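Local atomic coordinates of CLIP-associating protein (Drosophila melanogaster, PDB entry 4G3A), a protein that tracks the plus ends of microtubules and stabilises dynamic microtubules, as needed for mitotic spindle formation and kinetochore attachment. Residues S135-K140 with P171-L176; A175-P180 with E186-T191; E194-V199 with Q223-V228. All coordinates share one frame; numbering follows the deposited sequence.

The three contacts lie in the HEAT-repeat TOG domain at the N-terminal end of the protein and illustrate how a helical array is held by apolar packing. Interactions 1 and 2 share A175 and L176, with centres about 9 Å apart. L176 meets an aromatic ring in the first and an alanine methyl in the second. Interactions 2 and 3 both draw on helix 182-199, at successive levels along it, and I189 touches K224 between them. Interaction 2 is buried and wholly aliphatic in its side chains. Interactions 1 and 3 are only partly buried and depend on aromatic faces: a proline over phenylalanine in one, a tyrosine-phenylalanine stack beside an exposed lysine in the other.

Interaction 1: S135-K140 with P171-L176; sequences SCFKHK and PPVCAL
F137 lays one face of its ring against P172 and turns its rim to L176, so that a single aromatic side chain carries the packing between 135-140 and 171-176. From a backbone held in a type I turn, C136 to H139, its CB points toward the second segment. CG lies under the pyrrolidine, and on one side of it CD1 meets L176 CD1 at 3.8 Å, a methyl that sits at the ring edge, in the ring plane. The other L176 methyl, CD2, lies 3.8 Å from F137 O. On the far side of the ring CD2 of F137 runs under P172 CB, and CE2 comes closest to that atom at 3.6 Å while also facing P172 CG. The proline carbon stands almost exactly over the ring centre, 10° off the normal, which makes this a true CH-pi contact. Further out, CE1 reaches V173 CG2 at 4.1 Å and approaches V173 N obliquely; at the tip, CZ touches both P172 CB and V173 CG2. V173 points its CB away, yet CG2 still arrives because it is anti to the carbonyl carbon and therefore lies beside the backbone N.

The contact joins the end of one helix of the TOG domain's helical array to the third annotated HEAT repeat. The type I turn sends F137 to the short helix 170-175 of that repeat, while helix 142-159 contributes F148 edge-to-face with the F137 ring and L149 against L176. The turn itself is closed by a weak bond from H139 N to C136 O, and H139 NE2 is tied to D97 on helix 88-98.

Interaction 2: A175-P180 with E186-T191; sequences ALLGDP and EAAIQT
L176 and A188 meet through their first side-chain carbons, CB to CB at 3.9 Å, and the alanine methyl comes about as near the main chain, 3.8 Å from L176 C. With nothing beyond CB on A188, the turn and the helix can approach closely: the CA atoms of L177 and A188 are 5.7 Å apart. L177 follows, and here the end of the side chain does the touching. Its CG stands anti to the carbonyl carbon, chi1 -68°; CD1 continues the chain in an extended line, and the other branch, L177 CD2, turns to the helix and meets I189 CG1 at 3.6 Å, with the two side chains at about a right angle. The same methyl also rests on A188 CB and so straddles two consecutive helix residues. Past it the chain bends tightly: G178 N bonds to A175 O and D179 N to L176 O. D179 then turns to polar work outside the pair, one carboxylate oxygen accepting from T181 N and the other forming a salt bridge with R145 of helix 142-159. On the opposing helix, T191 OG1 reaches A187 O at 2.8 Å from above the carbonyl plane, and T191 N reaches it from the other face, so this oxygen is held twice and the threonine hydroxyl is satisfied within its own helix. Short helix, tight turn and long helix folded back with A188 turned to them make up the antiparallel helical hairpin of a HEAT repeat, here the third annotated one of the TOG domain.

Interaction 3: E194-V199 with Q223-V228; sequences EIYKHV and QKFDQV
F225 stacks on Y196 with the ring planes only 1° from parallel and the centroids 4.5 Å apart, an offset stack in which each ring also covers the other's CB. F225 CB sits over the centre of the Y196 ring, 3.6 Å from its centroid, while Y196 CB lies over the F225 face. The tyrosine reaches this position because its CG is anti to the backbone N, chi1 176°, and its CE2 then comes within 3.5 Å of F225 O. After F225, D226 makes a salt bridge through OD1 with R204 of helix 203-208. One turn on, V228 CG1 lies 4.0 Å from Y196 CE2 at the ring edge, and packs against K197 CG at 3.9 Å. The extended lysine lies across V228 and ends on E194 OE1, which NZ meets from above the carboxylate plane. Replacing Y196 by an alanine would probably open a gap over the F225 face and leave D201, which bonds the tyrosine hydroxyl, without that partner. The helical segments 194-199 and 223-228, whose axes cross at 54°, are thus joined by aromatic faces and methyl groups; the tyrosine hydroxyl and K197 ammonium pair with D201 and E194, so the interface itself is apolar.

Interaction 1: S135-K140 with P171-L176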
# COMPACT_ATOMS: atom_id res chain seq x y z
N SER A 135 -6.09 -5.51 -8.35
CA SER A 135 -7.23 -4.77 -7.81
C SER A 135 -7.15 -3.27 -8.07
O SER A 135 -8.16 -2.58 -8.01
CB SER A 135 -7.34 -4.99 -6.30
OG SER A 135 -7.56 -6.35 -5.97
N CYS A 136 -5.95 -2.77 -8.33
CA CYS A 136 -5.73 -1.33 -8.27
C CYS A 136 -5.77 -0.61 -9.62
O CYS A 136 -6.22 0.54 -9.69
CB CYS A 136 -4.41 -1.01 -7.54
SG CYS A 136 -4.51 -1.32 -5.72
N PHE A 137 -5.28 -1.26 -10.67
CA PHE A 137 -5.16 -0.56 -11.95
C PHE A 137 -6.54 -0.11 -12.43
O PHE A 137 -6.69 0.96 -13.00
CB PHE A 137 -4.48 -1.42 -13.01
CG PHE A 137 -2.97 -1.30 -13.03
CD1 PHE A 137 -2.36 -0.06 -13.20
CD2 PHE A 137 -2.15 -2.42 -12.90
CE1 PHE A 137 -0.97 0.07 -13.23
CE2 PHE A 137 -0.76 -2.31 -12.93
CZ PHE A 137 -0.17 -1.06 -13.09
N LYS A 138 -7.56 -0.92 -12.18
CA LYS A 138 -8.91 -0.60 -12.64
C LYS A 138 -9.89 -0.33 -11.49
O LYS A 138 -11.09 -0.43 -11.66
CB LYS A 138 -9.44 -1.71 -13.54
CG LYS A 138 -8.58 -1.97 -14.76
CD LYS A 138 -9.28 -2.92 -15.74
CE LYS A 138 -8.39 -3.26 -16.92
NZ LYS A 138 -8.04 -2.07 -17.76
N HIS A 139 -9.37 0.02 -10.32
CA HIS A 139 -10.25 0.39 -9.20
C HIS A 139 -11.17 1.56 -9.57
O HIS A 139 -10.79 2.46 -10.35
CB HIS A 139 -9.41 0.75 -7.97
CG HIS A 139 -10.18 0.66 -6.67
ND1 HIS A 139 -11.12 1.58 -6.32
CD2 HIS A 139 -10.12 -0.26 -5.67
CE1 HIS A 139 -11.62 1.25 -5.13
NE2 HIS A 139 -11.04 0.14 -4.73
N LYS A 140 -12.39 1.54 -9.04
CA LYS A 140 -13.39 2.55 -9.37
C LYS A 140 -13.02 3.94 -8.84
O LYS A 140 -13.45 4.97 -9.38
CB LYS A 140 -14.75 2.15 -8.79
CG LYS A 140 -14.82 2.22 -7.28
CD LYS A 140 -16.22 1.82 -6.78
CE LYS A 140 -16.27 1.76 -5.26
NZ LYS A 140 -15.42 0.65 -4.75
N PRO A 171 2.67 -1.54 -19.94
CA PRO A 171 1.40 -1.32 -20.65
C PRO A 171 0.24 -0.88 -19.73
O PRO A 171 -0.47 0.07 -20.08
CB PRO A 171 1.14 -2.66 -21.35
CG PRO A 171 2.49 -3.29 -21.47
CD PRO A 171 3.23 -2.87 -20.22
N PRO A 172 0.04 -1.53 -18.56
CA PRO A 172 -1.02 -0.97 -17.71
C PRO A 172 -0.76 0.46 -17.24
O PRO A 172 -1.72 1.23 -17.17
CB PRO A 172 -1.08 -1.93 -16.52
CG PRO A 172 0.12 -2.80 -16.63
CD PRO A 172 0.52 -2.83 -18.06
N VAL A 173 0.48 0.82 -16.92
CA VAL A 173 0.74 2.21 -16.54
C VAL A 173 0.44 3.14 -17.74
O VAL A 173 -0.15 4.22 -17.59
CB VAL A 173 2.19 2.42 -16.07
CG1 VAL A 173 2.52 3.91 -15.95
CG2 VAL A 173 2.42 1.69 -14.75
N CYS A 174 0.82 2.72 -18.93
CA CYS A 174 0.53 3.52 -20.12
C CYS A 174 -0.98 3.69 -20.32
O CYS A 174 -1.44 4.76 -20.71
CB CYS A 174 1.20 2.94 -21.35
SG CYS A 174 3.00 3.25 -21.43
N ALA A 175 -1.76 2.64 -20.05
CA ALA A 175 -3.21 2.73 -20.13
C ALA A 175 -3.74 3.85 -19.24
O ALA A 175 -4.72 4.51 -19.58
CB ALA A 175 -3.87 1.40 -19.75
N LEU A 176 -3.11 4.06 -18.08
CA LEU A 176 -3.54 5.13 -17.18
C LEU A 176 -3.22 6.55 -17.67
O LEU A 176 -3.73 7.52 -17.10
CB LEU A 176 -3.00 4.90 -15.76
CG LEU A 176 -3.63 3.69 -15.05
CD1 LEU A 176 -3.22 3.66 -13.60
CD2 LEU A 176 -5.14 3.71 -15.17

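Interaction 2: A175-P180 with E186-T191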
# COMPACT_ATOMS: atom_id res chain seq x y z
N ALA A 175 -1.76 2.64 -20.05
CA ALA A 175 -3.21 2.73 -20.13
C ALA A 175 -3.74 3.85 -19.24
O ALA A 175 -4.72 4.51 -19.58
CB ALA A 175 -3.87 1.40 -19.75
N LEU A 176 -3.11 4.06 -18.08
CA LEU A 176 -3.54 5.13 -17.18
C LEU A 176 -3.22 6.55 -17.67
O LEU A 176 -3.73 7.52 -17.10
CB LEU A 176 -3.00 4.90 -15.76
CG LEU A 176 -3.63 3.69 -15.05
CD1 LEU A 176 -3.22 3.66 -13.60
CD2 LEU A 176 -5.14 3.71 -15.17
N LEU A 177 -2.38 6.67 -18.70
CA LEU A 177 -2.18 7.97 -19.35
C LEU A 177 -3.49 8.52 -19.90
O LEU A 177 -3.68 9.73 -19.97
CB LEU A 177 -1.14 7.88 -20.48
CG LEU A 177 0.31 7.62 -20.04
CD1 LEU A 177 1.22 7.35 -21.24
CD2 LEU A 177 0.84 8.80 -19.24
N GLY A 178 -4.39 7.62 -20.31
CA GLY A 178 -5.71 8.03 -20.78
C GLY A 178 -6.82 7.88 -19.74
O GLY A 178 -7.99 7.73 -20.09
N ASP A 179 -6.45 7.90 -18.46
CA ASP A 179 -7.43 7.82 -17.38
C ASP A 179 -8.42 8.99 -17.49
O ASP A 179 -8.05 10.07 -17.92
CB ASP A 179 -6.71 7.88 -16.02
CG ASP A 179 -7.58 7.39 -14.88
OD1 ASP A 179 -8.21 8.22 -14.20
OD2 ASP A 179 -7.60 6.17 -14.64
N PRO A 180 -9.69 8.77 -17.12
CA PRO A 180 -10.61 9.92 -17.23
C PRO A 180 -10.31 11.02 -16.22
O PRO A 180 -10.89 12.10 -16.33
CB PRO A 180 -11.98 9.29 -16.95
CG PRO A 180 -11.68 8.05 -16.17
CD PRO A 180 -10.38 7.54 -16.72
N GLU A 186 -1.66 12.43 -14.78
CA GLU A 186 -0.41 13.05 -14.35
C GLU A 186 0.47 12.14 -13.49
O GLU A 186 1.70 12.18 -13.61
CB GLU A 186 -0.69 14.39 -13.65
CG GLU A 186 -1.18 15.45 -14.63
CD GLU A 186 -1.35 16.82 -14.01
OE1 GLU A 186 -1.48 16.90 -12.77
OE2 GLU A 186 -1.34 17.82 -14.77
N ALA A 187 -0.14 11.33 -12.64
CA ALA A 187 0.59 10.35 -11.84
C ALA A 187 1.24 9.29 -12.72
O ALA A 187 2.35 8.83 -12.44
CB ALA A 187 -0.36 9.68 -10.85
N ALA A 188 0.53 8.88 -13.76
CA ALA A 188 1.02 7.85 -14.67
C ALA A 188 2.28 8.37 -15.37
O ALA A 188 3.26 7.63 -15.55
CB ALA A 188 -0.06 7.50 -15.69
N ILE A 189 2.25 9.64 -15.77
CA ILE A 189 3.41 10.28 -16.39
C ILE A 189 4.60 10.23 -15.45
O ILE A 189 5.66 9.73 -15.82
CB ILE A 189 3.13 11.76 -16.73
CG1 ILE A 189 2.06 11.86 -17.82
CG2 ILE A 189 4.41 12.44 -17.20
CD1 ILE A 189 1.53 13.25 -18.04
N GLN A 190 4.42 10.75 -14.25
CA GLN A 190 5.51 10.76 -13.28
C GLN A 190 6.02 9.36 -12.95
O GLN A 190 7.21 9.18 -12.70
CB GLN A 190 5.13 11.52 -12.01
CG GLN A 190 6.33 11.88 -11.16
CD GLN A 190 7.35 12.69 -11.94
OE1 GLN A 190 6.99 13.44 -12.85
NE2 GLN A 190 8.62 12.54 -11.60
N THR A 191 5.13 8.36 -12.97
CA THR A 191 5.54 6.98 -12.69
C THR A 191 6.50 6.44 -13.76
O THR A 191 7.50 5.78 -13.44
CB THR A 191 4.31 6.03 -12.60
OG1 THR A 191 3.47 6.43 -11.52
CG2 THR A 191 4.76 4.60 -12.37

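Interaction 3: E194-V199 with Q223-V228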
# COMPACT_ATOMS: atom_id res chain seq x y z
N GLU A 194 9.79 8.06 -13.13
CA GLU A 194 10.47 7.37 -12.03
C GLU A 194 11.04 6.02 -12.48
O GLU A 194 12.14 5.65 -12.08
CB GLU A 194 9.54 7.16 -10.83
CG GLU A 194 8.80 8.40 -10.36
CD GLU A 194 9.73 9.48 -9.79
OE1 GLU A 194 10.89 9.17 -9.44
OE2 GLU A 194 9.27 10.64 -9.69
N ILE A 195 10.30 5.30 -13.32
CA ILE A 195 10.77 4.02 -13.85
C ILE A 195 11.98 4.27 -14.78
O ILE A 195 12.94 3.50 -14.79
CB ILE A 195 9.67 3.27 -14.62
CG1 ILE A 195 8.70 2.58 -13.63
CG2 ILE A 195 10.29 2.24 -15.56
CD1 ILE A 195 7.42 2.03 -14.32
N TYR A 196 11.94 5.35 -15.53
CA TYR A 196 13.10 5.69 -16.36
C TYR A 196 14.39 5.77 -15.52
O TYR A 196 15.46 5.36 -15.96
CB TYR A 196 12.88 6.98 -17.13
CG TYR A 196 14.10 7.43 -17.92
CD1 TYR A 196 14.41 6.86 -19.15
CD2 TYR A 196 14.94 8.42 -17.43
CE1 TYR A 196 15.53 7.26 -19.87
CE2 TYR A 196 16.06 8.83 -18.14
CZ TYR A 196 16.35 8.25 -19.36
OH TYR A 196 17.47 8.67 -20.05
N LYS A 197 14.28 6.30 -14.31
CA LYS A 197 15.47 6.44 -13.46
C LYS A 197 16.14 5.10 -13.18
O LYS A 197 17.35 5.05 -13.01
CB LYS A 197 15.14 7.18 -12.17
CG LYS A 197 14.81 8.65 -12.37
CD LYS A 197 14.23 9.26 -11.11
CE LYS A 197 13.71 10.66 -11.37
NZ LYS A 197 13.07 11.25 -10.16
N HIS A 198 15.36 4.03 -13.15
CA HIS A 198 15.89 2.71 -12.83
C HIS A 198 16.25 1.92 -14.08
O HIS A 198 17.20 1.15 -14.10
CB HIS A 198 14.88 1.91 -12.00
CG HIS A 198 14.71 2.42 -10.61
ND1 HIS A 198 15.34 1.86 -9.52
CD2 HIS A 198 14.00 3.47 -10.12
CE1 HIS A 198 15.03 2.53 -8.43
NE2 HIS A 198 14.21 3.52 -8.77
N VAL A 199 15.48 2.14 -15.13
CA VAL A 199 15.52 1.30 -16.32
C VAL A 199 16.38 1.90 -17.45
O VAL A 199 17.01 1.17 -18.22
CB VAL A 199 14.09 0.99 -16.78
CG1 VAL A 199 14.05 0.55 -18.23
CG2 VAL A 199 13.46 -0.06 -15.87
N GLN A 223 10.95 14.15 -23.48
CA GLN A 223 11.49 15.39 -22.94
C GLN A 223 11.79 15.23 -21.46
O GLN A 223 12.84 15.63 -20.98
CB GLN A 223 10.53 16.56 -23.17
CG GLN A 223 10.58 17.13 -24.57
CD GLN A 223 9.47 18.13 -24.84
OE1 GLN A 223 8.75 18.54 -23.93
NE2 GLN A 223 9.33 18.53 -26.10
N LYS A 224 10.87 14.61 -20.73
CA LYS A 224 11.07 14.40 -19.30
C LYS A 224 12.25 13.47 -18.99
O LYS A 224 12.98 13.70 -18.03
CB LYS A 224 9.78 13.94 -18.64
CG LYS A 224 8.78 15.07 -18.51
CD LYS A 224 7.39 14.56 -18.20
CE LYS A 224 6.41 15.73 -18.06
NZ LYS A 224 6.66 16.52 -16.82
N PHE A 225 12.44 12.45 -19.81
CA PHE A 225 13.60 11.57 -19.63
C PHE A 225 14.91 12.33 -19.88
O PHE A 225 15.88 12.18 -19.14
CB PHE A 225 13.52 10.35 -20.56
CG PHE A 225 12.28 9.51 -20.36
CD1 PHE A 225 11.91 8.57 -21.31
CD2 PHE A 225 11.49 9.68 -19.24
CE1 PHE A 225 10.78 7.80 -21.14
CE2 PHE A 225 10.34 8.91 -19.06
CZ PHE A 225 10.00 7.97 -20.01
N ASP A 226 14.93 13.13 -20.94
CA ASP A 226 16.12 13.92 -21.26
C ASP A 226 16.45 14.78 -20.05
O ASP A 226 17.60 14.88 -19.65
CB ASP A 226 15.86 14.83 -22.46
CG ASP A 226 15.78 14.07 -23.76
OD1 ASP A 226 16.29 12.93 -23.82
OD2 ASP A 226 15.20 14.62 -24.73
N GLN A 227 15.42 15.39 -19.48
CA GLN A 227 15.59 16.25 -18.32
C GLN A 227 16.20 15.49 -17.14
O GLN A 227 17.07 16.02 -16.43
CB GLN A 227 14.27 16.91 -17.93
CG GLN A 227 14.43 18.04 -16.94
CD GLN A 227 15.51 19.04 -17.35
OE1 GLN A 227 15.56 19.49 -18.50
NE2 GLN A 227 16.40 19.38 -16.41
N VAL A 228 15.75 14.26 -16.92
CA VAL A 228 16.34 13.43 -15.87
C VAL A 228 17.83 13.19 -16.15
O VAL A 228 18.67 13.29 -15.26
CB VAL A 228 15.61 12.08 -15.72
CG1 VAL A 228 16.43 11.12 -14.88
CG2 VAL A 228 14.20 12.28 -15.13